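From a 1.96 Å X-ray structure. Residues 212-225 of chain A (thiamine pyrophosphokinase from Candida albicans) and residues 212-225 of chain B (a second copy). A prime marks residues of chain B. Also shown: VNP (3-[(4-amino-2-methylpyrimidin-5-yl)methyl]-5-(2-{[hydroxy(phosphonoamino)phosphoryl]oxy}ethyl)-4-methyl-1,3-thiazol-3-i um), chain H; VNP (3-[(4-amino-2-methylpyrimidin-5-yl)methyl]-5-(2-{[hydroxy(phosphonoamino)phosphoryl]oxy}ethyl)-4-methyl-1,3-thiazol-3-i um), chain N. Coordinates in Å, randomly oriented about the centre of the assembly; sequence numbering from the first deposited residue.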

ATOM      1  N   ALA A 212      -7.040  -4.512  -6.105  1.00 23.86           N
ATOM      2  CA  ALA A 212      -7.179  -4.499  -4.648  1.00 26.01           C
ATOM      3  C   ALA A 212      -6.051  -3.711  -3.989  1.00 27.01           C
ATOM      4  O   ALA A 212      -6.113  -3.383  -2.802  1.00 26.53           O
ATOM      5  CB  ALA A 212      -7.188  -5.926  -4.114  1.00 25.71           C
ATOM      6  N   ILE A 213      -5.021  -3.418  -4.773  1.00 27.31           N
ATOM      7  CA  ILE A 213      -3.860  -2.680  -4.297  1.00 25.73           C
ATOM      8  C   ILE A 213      -3.699  -1.409  -5.122  1.00 24.38           C
ATOM      9  O   ILE A 213      -4.101  -1.367  -6.284  1.00 25.07           O
ATOM     10  CB  ILE A 213      -2.566  -3.528  -4.458  1.00 26.81           C
ATOM     11  CG1 ILE A 213      -2.730  -4.880  -3.759  1.00 26.35           C
ATOM     12  CG2 ILE A 213      -1.365  -2.765  -3.912  1.00 24.47           C
ATOM     13  CD1 ILE A 213      -2.912  -4.791  -2.249  1.00 28.92           C
ATOM     14  N   GLY A 214      -3.127  -0.373  -4.517  1.00 24.11           N
ATOM     15  CA  GLY A 214      -2.887   0.863  -5.242  1.00 25.43           C
ATOM     16  C   GLY A 214      -3.956   1.937  -5.217  1.00 26.54           C
ATOM     17  O   GLY A 214      -3.704   3.061  -5.653  1.00 28.78           O
ATOM     18  N   GLY A 215      -5.147   1.609  -4.728  1.00 25.43           N
ATOM     19  CA  GLY A 215      -6.209   2.599  -4.675  1.00 24.28           C
ATOM     20  C   GLY A 215      -6.238   3.244  -3.305  1.00 22.91           C
ATOM     21  O   GLY A 215      -5.193   3.599  -2.761  1.00 23.24           O
ATOM     22  N   ARG A 216      -7.430   3.395  -2.738  1.00 19.32           N
ATOM     23  CA  ARG A 216      -7.561   3.983  -1.413  1.00 18.27           C
ATOM     24  C   ARG A 216      -6.697   3.121  -0.483  1.00 17.57           C
ATOM     25  O   ARG A 216      -6.818   1.893  -0.463  1.00 18.29           O
ATOM     26  CB  ARG A 216      -9.025   3.961  -0.983  1.00 18.24           C
ATOM     27  CG  ARG A 216      -9.438   5.116  -0.093  1.00 20.54           C
ATOM     28  CD  ARG A 216     -10.922   5.019   0.201  1.00 18.98           C
ATOM     29  NE  ARG A 216     -11.217   3.842   1.013  1.00 17.46           N
ATOM     30  CZ  ARG A 216     -12.375   3.195   0.994  1.00 20.41           C
ATOM     31  NH1 ARG A 216     -13.358   3.602   0.198  1.00 20.10           N
ATOM     32  NH2 ARG A 216     -12.558   2.154   1.790  1.00 17.98           N
ATOM     33  N   PHE A 217      -5.822   3.768   0.277  1.00 16.28           N
ATOM     34  CA  PHE A 217      -4.900   3.058   1.156  1.00 13.74           C
ATOM     35  C   PHE A 217      -5.493   2.099   2.189  1.00 14.37           C
ATOM     36  O   PHE A 217      -4.923   1.032   2.434  1.00 14.43           O
ATOM     37  CB  PHE A 217      -3.980   4.054   1.859  1.00 16.07           C
ATOM     38  CG  PHE A 217      -2.730   3.433   2.386  1.00 15.37           C
ATOM     39  CD1 PHE A 217      -1.856   2.776   1.523  1.00 18.81           C
ATOM     40  CD2 PHE A 217      -2.428   3.480   3.739  1.00 17.68           C
ATOM     41  CE1 PHE A 217      -0.694   2.173   2.008  1.00 19.74           C
ATOM     42  CE2 PHE A 217      -1.267   2.880   4.231  1.00 17.02           C
ATOM     43  CZ  PHE A 217      -0.402   2.227   3.362  1.00 16.71           C
ATOM     44  N   ASP A 218      -6.621   2.454   2.797  1.00 13.00           N
ATOM     45  CA  ASP A 218      -7.206   1.555   3.790  1.00 15.02           C
ATOM     46  C   ASP A 218      -7.664   0.253   3.131  1.00 14.79           C
ATOM     47  O   ASP A 218      -7.687  -0.799   3.772  1.00 15.21           O
ATOM     48  CB  ASP A 218      -8.367   2.228   4.539  1.00 14.33           C
ATOM     49  CG  ASP A 218      -9.523   2.611   3.627  1.00 17.51           C
ATOM     50  OD1 ASP A 218      -9.307   3.368   2.663  1.00 16.04           O
ATOM     51  OD2 ASP A 218     -10.656   2.158   3.883  1.00 18.84           O
ATOM     52  N   GLN A 219      -8.016   0.331   1.849  1.00 15.00           N
ATOM     53  CA  GLN A 219      -8.442  -0.835   1.083  0.50 13.40           C
ATOM     54  C   GLN A 219      -7.219  -1.719   0.838  1.00 14.43           C
ATOM     55  O   GLN A 219      -7.287  -2.941   0.919  1.00 13.52           O
ATOM     56  CB  GLN A 219      -9.036  -0.396  -0.256  0.50 13.94           C
ATOM     57  CG  GLN A 219      -9.163  -1.515  -1.283  0.50 17.41           C
ATOM     58  CD  GLN A 219      -9.469  -1.005  -2.679  0.50 20.36           C
ATOM     59  OE1 GLN A 219      -9.563  -1.782  -3.629  0.50 22.12           O
ATOM     60  NE2 GLN A 219      -9.624   0.309  -2.810  0.50 22.84           N
ATOM     61  N   THR A 220      -6.099  -1.080   0.522  1.00 13.94           N
ATOM     62  CA  THR A 220      -4.861  -1.796   0.282  1.00 14.66           C
ATOM     63  C   THR A 220      -4.471  -2.547   1.546  1.00 14.14           C
ATOM     64  O   THR A 220      -4.157  -3.734   1.500  1.00 14.27           O
ATOM     65  CB  THR A 220      -3.730  -0.824  -0.099  1.00 12.32           C
ATOM     66  OG1 THR A 220      -4.011  -0.267  -1.386  1.00 14.22           O
ATOM     67  CG2 THR A 220      -2.379  -1.541  -0.128  1.00 15.12           C
ATOM     68  N   VAL A 221      -4.510  -1.854   2.678  1.00 12.76           N
ATOM     69  CA  VAL A 221      -4.144  -2.472   3.935  1.00 13.04           C
ATOM     70  C   VAL A 221      -5.104  -3.593   4.317  1.00 13.06           C
ATOM     71  O   VAL A 221      -4.669  -4.659   4.758  1.00 11.17           O
ATOM     72  CB  VAL A 221      -4.058  -1.416   5.064  1.00 14.49           C
ATOM     73  CG1 VAL A 221      -3.840  -2.096   6.412  1.00 13.69           C
ATOM     74  CG2 VAL A 221      -2.903  -0.464   4.768  1.00 13.67           C
ATOM     75  N   GLN A 222      -6.403  -3.372   4.135  1.00 13.55           N
ATOM     76  CA  GLN A 222      -7.364  -4.406   4.473  1.00 13.44           C
ATOM     77  C   GLN A 222      -7.109  -5.653   3.620  1.00 13.73           C
ATOM     78  O   GLN A 222      -7.209  -6.773   4.106  1.00 15.43           O
ATOM     79  CB  GLN A 222      -8.797  -3.914   4.255  1.00 16.81           C
ATOM     80  CG  GLN A 222      -9.844  -4.850   4.852  1.00 16.59           C
ATOM     81  CD  GLN A 222      -9.680  -5.003   6.358  1.00 20.74           C
ATOM     82  OE1 GLN A 222     -10.047  -4.117   7.136  1.00 21.80           O
ATOM     83  NE2 GLN A 222      -9.112  -6.124   6.774  1.00 19.11           N
ATOM     84  N   SER A 223      -6.774  -5.457   2.349  1.00 13.47           N
ATOM     85  CA  SER A 223      -6.508  -6.591   1.463  1.00 15.31           C
ATOM     86  C   SER A 223      -5.330  -7.408   1.978  1.00 13.85           C
ATOM     87  O   SER A 223      -5.371  -8.636   2.000  1.00 15.89           O
ATOM     88  CB  SER A 223      -6.217  -6.105   0.040  1.00 16.24           C
ATOM     89  OG  SER A 223      -7.358  -5.486  -0.530  1.00 16.50           O
ATOM     90  N   ILE A 224      -4.277  -6.723   2.399  1.00 14.95           N
ATOM     91  CA  ILE A 224      -3.101  -7.400   2.924  1.00 13.83           C
ATOM     92  C   ILE A 224      -3.508  -8.114   4.214  1.00 14.28           C
ATOM     93  O   ILE A 224      -3.137  -9.262   4.439  1.00 13.69           O
ATOM     94  CB  ILE A 224      -1.957  -6.390   3.206  1.00 15.50           C
ATOM     95  CG1 ILE A 224      -1.461  -5.793   1.881  1.00 14.98           C
ATOM     96  CG2 ILE A 224      -0.811  -7.074   3.963  1.00 15.22           C
ATOM     97  CD1 ILE A 224      -0.932  -6.817   0.875  1.00 15.05           C
ATOM     98  N   ASN A 225      -4.289  -7.438   5.050  1.00 12.92           N
ATOM     99  CA  ASN A 225      -4.735  -8.039   6.297  1.00 14.68           C
ATOM    100  C   ASN A 225      -5.436  -9.367   5.999  1.00 16.05           C
ATOM    101  O   ASN A 225      -5.148 -10.387   6.623  1.00 15.89           O
ATOM    102  CB  ASN A 225      -5.678  -7.085   7.038  1.00 14.40           C
ATOM    103  CG  ASN A 225      -6.105  -7.621   8.393  1.00 16.06           C
ATOM    104  OD1 ASN A 225      -5.313  -8.226   9.109  1.00 18.64           O
ATOM    105  ND2 ASN A 225      -7.363  -7.384   8.756  1.00 14.21           N
TER
HETATM  106  O2G VNP H 602     -18.006   1.573   1.152  1.00 25.36           O
HETATM  107  PG  VNP H 602     -16.550   1.505   0.474  1.00 23.09           P
HETATM  108  O3G VNP H 602     -15.618   2.451   1.129  1.00 25.09           O
HETATM  109  O1G VNP H 602     -16.768   1.860  -1.081  1.00 27.22           O
HETATM  110  N3B VNP H 602     -16.021  -0.030   0.551  1.00 19.43           N
HETATM  111  PB  VNP H 602     -17.206  -1.137   0.509  1.00 19.62           P
HETATM  112  O2B VNP H 602     -16.598  -2.482   0.426  1.00 17.72           O
HETATM  113  O1B VNP H 602     -18.155  -0.750  -0.559  1.00 18.11           O
HETATM  114  O1  VNP H 602     -17.954  -0.974   1.928  1.00 18.43           O
HETATM  115  C7  VNP H 602     -17.323  -1.175   3.197  1.00 19.81           C
HETATM  116  C12 VNP H 602     -18.427  -1.622   4.158  1.00 17.42           C
HETATM  117  C11 VNP H 602     -18.032  -1.809   5.626  1.00 18.58           C
HETATM  118  C10 VNP H 602     -17.937  -0.539   6.475  1.00 17.89           C
HETATM  119  CM4 VNP H 602     -18.800   0.698   6.215  1.00 16.56           C
HETATM  120  S1  VNP H 602     -16.413  -2.566   5.989  1.00 17.68           S
HETATM  121  C9  VNP H 602     -16.228  -1.664   7.476  1.00 16.92           C
HETATM  122  N5  VNP H 602     -17.024  -0.594   7.449  1.00 16.80           N
HETATM  123  C7A VNP H 602     -16.859   0.536   8.379  1.00 13.96           C
HETATM  124  C5A VNP H 602     -16.241   0.138   9.723  1.00 14.08           C
HETATM  125  C6A VNP H 602     -15.003   0.693  10.019  1.00 13.05           C
HETATM  126  N1A VNP H 602     -14.439   0.504  11.199  1.00 12.94           N
HETATM  127  C2A VNP H 602     -15.043  -0.230  12.141  1.00 13.93           C
HETATM  128  CM2 VNP H 602     -14.378  -0.402  13.509  1.00 15.77           C
HETATM  129  N3A VNP H 602     -16.234  -0.795  11.897  1.00 13.73           N
HETATM  130  C4A VNP H 602     -16.845  -0.630  10.715  1.00 14.69           C
HETATM  131  N4A VNP H 602     -18.019  -1.217  10.507  1.00 17.85           N
HETATM  132  O2G VNP N 601      16.340   1.277  -7.654  1.00 23.52           O
HETATM  133  PG  VNP N 601      14.777   1.566  -7.419  1.00 22.16           P
HETATM  134  O3G VNP N 601      14.011   0.300  -7.353  1.00 24.39           O
HETATM  135  O1G VNP N 601      14.309   2.483  -8.656  1.00 26.22           O
HETATM  136  N3B VNP N 601      14.618   2.444  -6.061  1.00 20.41           N
HETATM  137  PB  VNP N 601      15.844   3.472  -5.785  1.00 20.46           P
HETATM  138  O2B VNP N 601      15.465   4.366  -4.668  1.00 19.71           O
HETATM  139  O1B VNP N 601      16.211   4.100  -7.072  1.00 19.22           O
HETATM  140  O1  VNP N 601      17.061   2.521  -5.324  1.00 21.01           O
HETATM  141  C7  VNP N 601      17.028   1.679  -4.166  1.00 21.45           C
HETATM  142  C12 VNP N 601      18.477   1.539  -3.696  1.00 20.34           C
HETATM  143  C11 VNP N 601      18.744   0.564  -2.544  1.00 19.11           C
HETATM  144  C10 VNP N 601      18.745  -0.925  -2.899  1.00 15.29           C
HETATM  145  CM4 VNP N 601      19.163  -1.448  -4.275  1.00 13.85           C
HETATM  146  S1  VNP N 601      17.588   0.561  -1.135  1.00 19.00           S
HETATM  147  C9  VNP N 601      17.854  -1.138  -0.814  1.00 17.22           C
HETATM  148  N5  VNP N 601      18.331  -1.727  -1.912  1.00 16.83           N
HETATM  149  C7A VNP N 601      18.327  -3.188  -2.088  1.00 14.78           C
HETATM  150  C5A VNP N 601      18.398  -3.969  -0.772  1.00 14.36           C
HETATM  151  C6A VNP N 601      17.323  -4.804  -0.494  1.00 14.36           C
HETATM  152  N1A VNP N 601      17.327  -5.588   0.569  1.00 15.72           N
HETATM  153  C2A VNP N 601      18.368  -5.599   1.412  1.00 13.40           C
HETATM  154  CM2 VNP N 601      18.356  -6.547   2.614  1.00 16.52           C
HETATM  155  N3A VNP N 601      19.424  -4.805   1.191  1.00 12.71           N
HETATM  156  C4A VNP N 601      19.463  -3.993   0.124  1.00 14.92           C
HETATM  157  N4A VNP N 601      20.532  -3.223  -0.062  1.00 17.29           N
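Chain B (212-225) AIGGRFDQTVQSIN

The backbones of the two stretches come closest at a pair of glycines: the CA atoms of Gly214 and Gly214′ lie 4.2 Å apart, and no hydrogen bond passes between the two stretches. Gly214 CA is 4.1 Å from Gly214′ O, so the backbones meet without intervening side chains. Gly214′ has phi/psi of 93/-14°, where a CB would be jammed against the carbonyl oxygen of the preceding residue; this alone calls for glycine, and an ideal CB would also lie 3.7 Å from Gly214 O.

Chain B repeats the conformation of chain A closely. Residues 212′ to 216′ form a loop, extended at Ile213′ (-123/151°), and Arg216′ occupies the N-cap position of a helix that begins at Phe217′ and continues beyond Asn225′. Its first turn is held by Thr220′ N to Arg216′ O at 3.2 Å, followed by Val221′ N to Phe217′ O at 3.0 Å. The loop is tied back to the helix by a hydrogen bond from Gly214′ N to Thr220′ OG1, 3.2 Å long. The two helices cross at -103°, nearly perpendicular, with axes no closer than 13.1 Å; the space between them is bridged by side chains.

Six of the seven residue contacts involve one of the two phenylalanines; Phe217′ makes three of them. Its CA-to-CB bond points toward chain A and, with chi1 at -161° (t), its ring reaches three residues there. Its CD1 lies 3.8 Å from Ile213 CG2, its CE1 3.6 Å from Thr220 CG2, and its CZ 3.7 Å from Ile224 CG1. The Thr220 methyl meets the ring at its edge, near the ring plane. The arrangement is reciprocal: Phe217 CD1 approaches Ile213′ CG2 at 3.8 Å, Phe217 CE1 approaches Thr220′ CG2 at 3.6 Å, and Phe217 CZ approaches Ile224′ CG1 at 3.7 Å. Each phenylalanine loses 77 Å² to the opposing stretch, the largest share of any residue in a contact that buries 355 Å² in all. Thr220′ therefore has one partner in each chain: its OG1 receives the Gly214′ amide while its CG2 packs against Phe217.

The polar side chain at the N-cap takes no part in the contact. Arg216′ NE forms a salt bridge with Asp218′ OD1 at 2.6 Å, and Arg216′ NH2 donates to Asp218′ OD2 at 2.7 Å. Arg216′ also holds the VNP of chain N: its NH1 donates to O3G at 2.7 Å, and its NH2 makes a weak hydrogen bond to O3G at 3.3 Å.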

ATOM      1  N   ALA B 212       4.588   8.683  -3.319  1.00 23.70           N
ATOM      2  CA  ALA B 212       5.286   7.684  -2.508  1.00 25.24           C
ATOM      3  C   ALA B 212       4.397   6.479  -2.213  1.00 26.14           C
ATOM      4  O   ALA B 212       4.867   5.449  -1.725  1.00 25.44           O
ATOM      5  CB  ALA B 212       5.742   8.309  -1.197  1.00 26.39           C
ATOM      6  N   ILE B 213       3.110   6.620  -2.508  1.00 24.30           N
ATOM      7  CA  ILE B 213       2.136   5.563  -2.267  1.00 25.49           C
ATOM      8  C   ILE B 213       1.430   5.218  -3.570  1.00 24.90           C
ATOM      9  O   ILE B 213       1.302   6.065  -4.450  1.00 26.50           O
ATOM     10  CB  ILE B 213       1.062   6.033  -1.247  1.00 25.44           C
ATOM     11  CG1 ILE B 213       1.730   6.491   0.053  1.00 26.82           C
ATOM     12  CG2 ILE B 213       0.039   4.933  -1.016  1.00 24.33           C
ATOM     13  CD1 ILE B 213       2.506   5.407   0.793  1.00 27.67           C
ATOM     14  N   GLY B 214       0.983   3.972  -3.700  1.00 25.34           N
ATOM     15  CA  GLY B 214       0.256   3.579  -4.895  1.00 25.20           C
ATOM     16  C   GLY B 214       1.038   2.974  -6.041  1.00 25.99           C
ATOM     17  O   GLY B 214       0.445   2.411  -6.960  1.00 27.96           O
ATOM     18  N   GLY B 215       2.360   3.098  -6.013  1.00 24.27           N
ATOM     19  CA  GLY B 215       3.167   2.530  -7.077  1.00 23.41           C
ATOM     20  C   GLY B 215       3.637   1.147  -6.679  1.00 22.29           C
ATOM     21  O   GLY B 215       2.857   0.355  -6.154  1.00 23.55           O
ATOM     22  N   ARG B 216       4.910   0.851  -6.921  1.00 20.46           N
ATOM     23  CA  ARG B 216       5.467  -0.447  -6.558  1.00 18.45           C
ATOM     24  C   ARG B 216       5.182  -0.647  -5.065  1.00 17.11           C
ATOM     25  O   ARG B 216       5.465   0.229  -4.248  1.00 18.46           O
ATOM     26  CB  ARG B 216       6.971  -0.457  -6.839  1.00 19.86           C
ATOM     27  CG  ARG B 216       7.493  -1.769  -7.401  1.00 20.77           C
ATOM     28  CD  ARG B 216       8.966  -1.643  -7.735  1.00 21.08           C
ATOM     29  NE  ARG B 216       9.754  -1.404  -6.530  1.00 19.77           N
ATOM     30  CZ  ARG B 216      10.907  -0.745  -6.510  1.00 23.17           C
ATOM     31  NH1 ARG B 216      11.406  -0.248  -7.634  1.00 22.49           N
ATOM     32  NH2 ARG B 216      11.568  -0.602  -5.369  1.00 19.65           N
ATOM     33  N   PHE B 217       4.617  -1.795  -4.714  1.00 15.44           N
ATOM     34  CA  PHE B 217       4.250  -2.063  -3.333  1.00 14.72           C
ATOM     35  C   PHE B 217       5.369  -1.997  -2.297  1.00 14.44           C
ATOM     36  O   PHE B 217       5.158  -1.488  -1.194  1.00 14.13           O
ATOM     37  CB  PHE B 217       3.530  -3.409  -3.228  1.00 15.34           C
ATOM     38  CG  PHE B 217       2.734  -3.556  -1.966  1.00 16.85           C
ATOM     39  CD1 PHE B 217       1.727  -2.644  -1.660  1.00 18.59           C
ATOM     40  CD2 PHE B 217       2.999  -4.587  -1.073  1.00 18.03           C
ATOM     41  CE1 PHE B 217       0.996  -2.757  -0.483  1.00 19.06           C
ATOM     42  CE2 PHE B 217       2.274  -4.706   0.106  1.00 19.24           C
ATOM     43  CZ  PHE B 217       1.270  -3.788   0.399  1.00 18.10           C
ATOM     44  N   ASP B 218       6.553  -2.496  -2.628  1.00 14.42           N
ATOM     45  CA  ASP B 218       7.645  -2.441  -1.657  1.00 14.96           C
ATOM     46  C   ASP B 218       8.006  -0.990  -1.324  1.00 13.92           C
ATOM     47  O   ASP B 218       8.431  -0.695  -0.209  1.00 13.49           O
ATOM     48  CB  ASP B 218       8.876  -3.203  -2.166  1.00 13.00           C
ATOM     49  CG  ASP B 218       9.481  -2.593  -3.418  1.00 16.08           C
ATOM     50  OD1 ASP B 218       8.785  -2.525  -4.450  1.00 18.10           O
ATOM     51  OD2 ASP B 218      10.663  -2.184  -3.366  1.00 15.05           O
ATOM     52  N   GLN B 219       7.824  -0.092  -2.293  1.00 14.79           N
ATOM     53  CA  GLN B 219       8.106   1.330  -2.102  0.50 13.59           C
ATOM     54  C   GLN B 219       7.055   1.920  -1.165  1.00 14.28           C
ATOM     55  O   GLN B 219       7.346   2.774  -0.334  1.00 13.36           O
ATOM     56  CB  GLN B 219       8.056   2.068  -3.442  0.50 14.08           C
ATOM     57  CG  GLN B 219       8.097   3.587  -3.308  0.50 18.68           C
ATOM     58  CD  GLN B 219       7.690   4.310  -4.581  0.50 21.42           C
ATOM     59  OE1 GLN B 219       7.673   5.540  -4.629  0.50 23.78           O
ATOM     60  NE2 GLN B 219       7.356   3.548  -5.616  0.50 24.18           N
ATOM     61  N   THR B 220       5.818   1.466  -1.325  1.00 14.69           N
ATOM     62  CA  THR B 220       4.734   1.935  -0.486  1.00 14.57           C
ATOM     63  C   THR B 220       5.003   1.558   0.961  1.00 13.94           C
ATOM     64  O   THR B 220       4.878   2.387   1.864  1.00 13.18           O
ATOM     65  CB  THR B 220       3.391   1.318  -0.922  1.00 13.54           C
ATOM     66  OG1 THR B 220       2.964   1.947  -2.135  1.00 13.93           O
ATOM     67  CG2 THR B 220       2.327   1.503   0.166  1.00 14.66           C
ATOM     68  N   VAL B 221       5.385   0.304   1.174  1.00 12.50           N
ATOM     69  CA  VAL B 221       5.645  -0.170   2.516  1.00 13.37           C
ATOM     70  C   VAL B 221       6.883   0.481   3.118  1.00 12.60           C
ATOM     71  O   VAL B 221       6.909   0.789   4.310  1.00 12.77           O
ATOM     72  CB  VAL B 221       5.766  -1.709   2.537  1.00 14.46           C
ATOM     73  CG1 VAL B 221       6.148  -2.189   3.924  1.00 13.47           C
ATOM     74  CG2 VAL B 221       4.426  -2.322   2.128  1.00 13.68           C
ATOM     75  N   GLN B 222       7.905   0.710   2.300  1.00 13.68           N
ATOM     76  CA  GLN B 222       9.108   1.342   2.818  1.00 13.63           C
ATOM     77  C   GLN B 222       8.753   2.751   3.291  1.00 13.89           C
ATOM     78  O   GLN B 222       9.221   3.193   4.337  1.00 14.86           O
ATOM     79  CB  GLN B 222      10.195   1.411   1.742  1.00 16.03           C
ATOM     80  CG  GLN B 222      11.551   1.827   2.288  1.00 15.96           C
ATOM     81  CD  GLN B 222      12.070   0.870   3.346  1.00 18.36           C
ATOM     82  OE1 GLN B 222      12.534  -0.235   3.039  1.00 19.86           O
ATOM     83  NE2 GLN B 222      11.983   1.281   4.600  1.00 16.77           N
ATOM     84  N   SER B 223       7.909   3.443   2.527  1.00 13.66           N
ATOM     85  CA  SER B 223       7.500   4.804   2.881  1.00 14.51           C
ATOM     86  C   SER B 223       6.777   4.825   4.221  1.00 12.32           C
ATOM     87  O   SER B 223       7.003   5.703   5.046  1.00 14.55           O
ATOM     88  CB  SER B 223       6.584   5.396   1.799  1.00 15.35           C
ATOM     89  OG  SER B 223       7.252   5.519   0.554  1.00 16.76           O
ATOM     90  N   ILE B 224       5.901   3.855   4.441  1.00 14.09           N
ATOM     91  CA  ILE B 224       5.172   3.791   5.699  1.00 12.52           C
ATOM     92  C   ILE B 224       6.164   3.461   6.812  1.00 13.33           C
ATOM     93  O   ILE B 224       6.101   4.026   7.904  1.00 12.77           O
ATOM     94  CB  ILE B 224       4.062   2.718   5.639  1.00 13.31           C
ATOM     95  CG1 ILE B 224       2.980   3.156   4.641  1.00 15.03           C
ATOM     96  CG2 ILE B 224       3.450   2.511   7.023  1.00 14.18           C
ATOM     97  CD1 ILE B 224       2.264   4.444   5.028  1.00 17.04           C
ATOM     98  N   ASN B 225       7.088   2.552   6.526  1.00 11.93           N
ATOM     99  CA  ASN B 225       8.088   2.174   7.513  1.00 14.52           C
ATOM    100  C   ASN B 225       8.828   3.428   7.972  1.00 14.38           C
ATOM    101  O   ASN B 225       8.953   3.685   9.170  1.00 15.94           O
ATOM    102  CB  ASN B 225       9.062   1.159   6.907  1.00 13.70           C
ATOM    103  CG  ASN B 225      10.071   0.643   7.916  1.00 15.55           C
ATOM    104  OD1 ASN B 225       9.741   0.415   9.074  1.00 17.49           O
ATOM    105  ND2 ASN B 225      11.307   0.440   7.467  1.00 13.19           N
TER